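Local coordinates for methyltransferase domain-containing protein (Serratia marcescens, PDB 7CLU), which transfers a methyl group from S-adenosyl-L-methionine to an oxygen atom of its acceptor as an O-methyltransferase in the prodigiosin synthetic pathway, at the interface of chains A and B. Residues are numbered along the deposited sequence; one frame, centred on the assembly and turned at random. Chains: chain A/B, Methyltransferase domain-containing protein.

The interface of chains A and B. Residues chain A 113-114, 116-117, 293, 296, 302-303; chain B 27, 49-50, 52-54, 56-57.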
loop_
_atom_site.group_PDB
_atom_site.type_symbol
_atom_site.label_atom_id
_atom_site.label_comp_id
_atom_site.label_asym_id
_atom_site.label_seq_id
_atom_site.Cartn_x
_atom_site.Cartn_y
_atom_site.Cartn_z
ATOM N N ALA A 113 -12.188 -11.244 -4.241
ATOM C CA ALA A 113 -12.694 -10.551 -5.425
ATOM C C ALA A 113 -12.207 -11.227 -6.698
ATOM O O ALA A 113 -12.937 -11.299 -7.691
ATOM C CB ALA A 113 -12.271 -9.074 -5.415
ATOM N N VAL A 114 -10.979 -11.739 -6.687
ATOM C CA VAL A 114 -10.494 -12.458 -7.854
ATOM C C VAL A 114 -11.143 -13.832 -7.927
ATOM O O VAL A 114 -11.455 -14.332 -9.014
ATOM C CB VAL A 114 -8.957 -12.557 -7.835
ATOM C CG1 VAL A 114 -8.467 -13.371 -9.031
ATOM C CG2 VAL A 114 -8.326 -11.169 -7.875
ATOM N N ASN A 116 -14.121 -14.594 -7.019
ATOM C CA ASN A 116 -15.526 -14.483 -7.397
ATOM C C ASN A 116 -15.797 -13.525 -8.548
ATOM O O ASN A 116 -16.943 -13.463 -9.015
ATOM C CB ASN A 116 -16.362 -14.055 -6.183
ATOM C CG ASN A 116 -16.269 -15.051 -5.051
ATOM O OD1 ASN A 116 -16.087 -16.237 -5.285
ATOM N ND2 ASN A 116 -16.389 -14.576 -3.821
ATOM N N ASP A 117 -14.784 -12.808 -9.032
ATOM C CA ASP A 117 -14.943 -11.701 -9.974
ATOM C C ASP A 117 -16.117 -10.807 -9.582
ATOM O O ASP A 117 -17.039 -10.563 -10.359
ATOM C CB ASP A 117 -15.091 -12.195 -11.407
ATOM C CG ASP A 117 -15.141 -11.056 -12.403
ATOM O OD1 ASP A 117 -14.445 -10.036 -12.183
ATOM O OD2 ASP A 117 -15.891 -11.165 -13.391
ATOM N N LEU A 293 -7.747 -3.588 -11.018
ATOM C CA LEU A 293 -8.048 -4.350 -9.812
ATOM C C LEU A 293 -8.862 -3.520 -8.822
ATOM O O LEU A 293 -9.733 -4.053 -8.122
ATOM C CB LEU A 293 -6.747 -4.828 -9.165
ATOM C CG LEU A 293 -6.007 -5.995 -9.824
ATOM C CD1 LEU A 293 -4.720 -6.360 -9.044
ATOM C CD2 LEU A 293 -6.932 -7.217 -9.920
ATOM N N LEU A 296 -12.281 -3.807 -9.845
ATOM C CA LEU A 296 -12.798 -5.125 -9.512
ATOM C C LEU A 296 -13.332 -5.164 -8.086
ATOM O O LEU A 296 -14.444 -5.654 -7.843
ATOM C CB LEU A 296 -11.697 -6.173 -9.704
ATOM C CG LEU A 296 -11.933 -7.554 -9.104
ATOM C CD1 LEU A 296 -13.107 -8.224 -9.829
ATOM C CD2 LEU A 296 -10.667 -8.409 -9.222
ATOM N N GLY A 302 -16.569 -2.690 -13.290
ATOM C CA GLY A 302 -15.551 -1.862 -13.909
ATOM C C GLY A 302 -14.271 -2.630 -14.178
ATOM O O GLY A 302 -13.927 -3.596 -13.481
ATOM N N ILE A 303 -13.542 -2.159 -15.195
ATOM C CA ILE A 303 -12.360 -2.817 -15.737
ATOM C C ILE A 303 -11.653 -1.825 -16.663
ATOM O O ILE A 303 -12.285 -0.916 -17.205
ATOM C CB ILE A 303 -12.751 -4.104 -16.484
ATOM C CG1 ILE A 303 -11.524 -4.965 -16.799
ATOM C CG2 ILE A 303 -13.511 -3.779 -17.782
ATOM C CD1 ILE A 303 -11.824 -6.482 -16.874
ATOM N N LEU B 27 -3.576 -17.386 -3.541
ATOM C CA LEU B 27 -4.242 -18.133 -4.598
ATOM C C LEU B 27 -3.353 -19.191 -5.230
ATOM O O LEU B 27 -3.826 -19.925 -6.102
ATOM C CB LEU B 27 -4.720 -17.178 -5.688
ATOM C CG LEU B 27 -5.907 -16.315 -5.313
ATOM C CD1 LEU B 27 -6.023 -15.205 -6.317
ATOM C CD2 LEU B 27 -7.169 -17.166 -5.276
ATOM N N CYS B 49 -10.953 -20.083 -10.506
ATOM C CA CYS B 49 -11.282 -18.669 -10.540
ATOM C C CYS B 49 -11.781 -18.280 -11.924
ATOM O O CYS B 49 -11.367 -18.870 -12.920
ATOM C CB CYS B 49 -10.054 -17.807 -10.203
ATOM S SG CYS B 49 -9.483 -17.871 -8.528
ATOM N N PRO B 50 -12.629 -17.259 -12.024
ATOM C CA PRO B 50 -13.062 -16.792 -13.347
ATOM C C PRO B 50 -11.917 -16.157 -14.127
ATOM O O PRO B 50 -10.967 -15.601 -13.556
ATOM C CB PRO B 50 -14.159 -15.764 -13.026
ATOM C CG PRO B 50 -14.577 -16.053 -11.623
ATOM C CD PRO B 50 -13.344 -16.579 -10.935
ATOM N N ARG B 52 -11.863 -13.556 -16.289
ATOM C CA ARG B 52 -11.763 -12.097 -16.300
ATOM C C ARG B 52 -10.999 -11.580 -15.081
ATOM O O ARG B 52 -10.069 -10.785 -15.217
ATOM C CB ARG B 52 -13.159 -11.479 -16.371
ATOM C CG ARG B 52 -13.159 -9.964 -16.398
ATOM C CD ARG B 52 -14.585 -9.417 -16.551
ATOM N NE ARG B 52 -15.134 -9.626 -17.888
ATOM C CZ ARG B 52 -16.048 -8.839 -18.450
ATOM N NH1 ARG B 52 -16.515 -7.787 -17.788
ATOM N NH2 ARG B 52 -16.502 -9.103 -19.670
ATOM N N SER B 53 -11.366 -12.034 -13.876
ATOM C CA SER B 53 -10.717 -11.499 -12.680
ATOM C C SER B 53 -9.282 -11.998 -12.551
ATOM O O SER B 53 -8.393 -11.243 -12.136
ATOM C CB SER B 53 -11.529 -11.854 -11.434
ATOM O OG SER B 53 -11.852 -13.234 -11.412
ATOM N N THR B 54 -9.028 -13.261 -12.901
ATOM C CA THR B 54 -7.653 -13.755 -12.874
ATOM C C THR B 54 -6.780 -12.983 -13.859
ATOM O O THR B 54 -5.630 -12.646 -13.554
ATOM C CB THR B 54 -7.619 -15.253 -13.191
ATOM O OG1 THR B 54 -8.589 -15.938 -12.393
ATOM C CG2 THR B 54 -6.242 -15.825 -12.902
ATOM N N GLN B 56 -7.115 -9.878 -14.812
ATOM C CA GLN B 56 -6.779 -8.605 -14.181
ATOM C C GLN B 56 -5.610 -8.750 -13.213
ATOM O O GLN B 56 -4.704 -7.911 -13.198
ATOM C CB GLN B 56 -7.989 -8.030 -13.461
ATOM C CG GLN B 56 -9.092 -7.630 -14.404
ATOM C CD GLN B 56 -10.328 -7.167 -13.682
ATOM O OE1 GLN B 56 -11.209 -7.973 -13.352
ATOM N NE2 GLN B 56 -10.411 -5.863 -13.433
ATOM N N LEU B 57 -5.629 -9.781 -12.367
ATOM C CA LEU B 57 -4.510 -9.972 -11.443
ATOM C C LEU B 57 -3.232 -10.346 -12.193
ATOM O O LEU B 57 -2.139 -9.909 -11.817
ATOM C CB LEU B 57 -4.856 -11.028 -10.394
ATOM C CG LEU B 57 -3.772 -11.363 -9.371
ATOM C CD1 LEU B 57 -3.248 -10.088 -8.660
ATOM C CD2 LEU B 57 -4.283 -12.394 -8.372
HETATM O O HOH W 1 -13.907 -8.032 -13.626
#
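The hydroxyl OG of B:Ser53 makes the firmest polar link across the contact, one good hydrogen bond with at best a weak second share of the same hydrogen. It donates to the main-chain O of A:Val114, 2.7 Å away, lying in the carbonyl plane on a lone pair at a C=O···OG angle of 131°; the weak share goes back to O of B:Pro50. This puts the start of helix 51-63 of chain B against the C-terminal end of helix 110-116 of chain A. The crowded position between backbone N and carbonyl carbon (chi1 49°) turns OG toward A:Val114 and keeps it near O of B:Pro50. OG1 of B:Thr54 donates back to O of B:Pro50, four residues earlier, at 2.7 Å, standing above the carbonyl plane and likely steadying the first turn. A:Val114 points CG1 anti to its backbone N, over the B:Ser53-B:Thr54 backbone and toward the tip of B:Leu27. Just past the helix end, A:Asp117, in a left-handed backbone conformation, lays its CB 3.6 Å from CB of B:Ser53 and near the ring of B:Pro50. Its CG is anti to the backbone N (chi1 -175°), and OD1 reaches OE1 of B:Gln56 through water 1, the carboxylate and amide planes almost perpendicular. OD2 lies 4.8 Å from NE of B:Arg52, so any attraction there is probably long-range. B:Gln56 extends beyond CG between A:Leu296 and A:Ile303; CD1 of the isoleucine meets its amide carbon CD at 3.6 Å and also touches CG of B:Arg52. The side chains of A:Leu293 and B:Gln56 pass in opposite directions, CD2 of the leucine 3.8 Å from CB of B:Gln56, while its CD1 meets CD1 of B:Leu57 where those two cross obliquely. Repeated by the two-fold, with A:His247, the predicted proton acceptor, about 13 Å from its centre, this patch helps hold the dimer together.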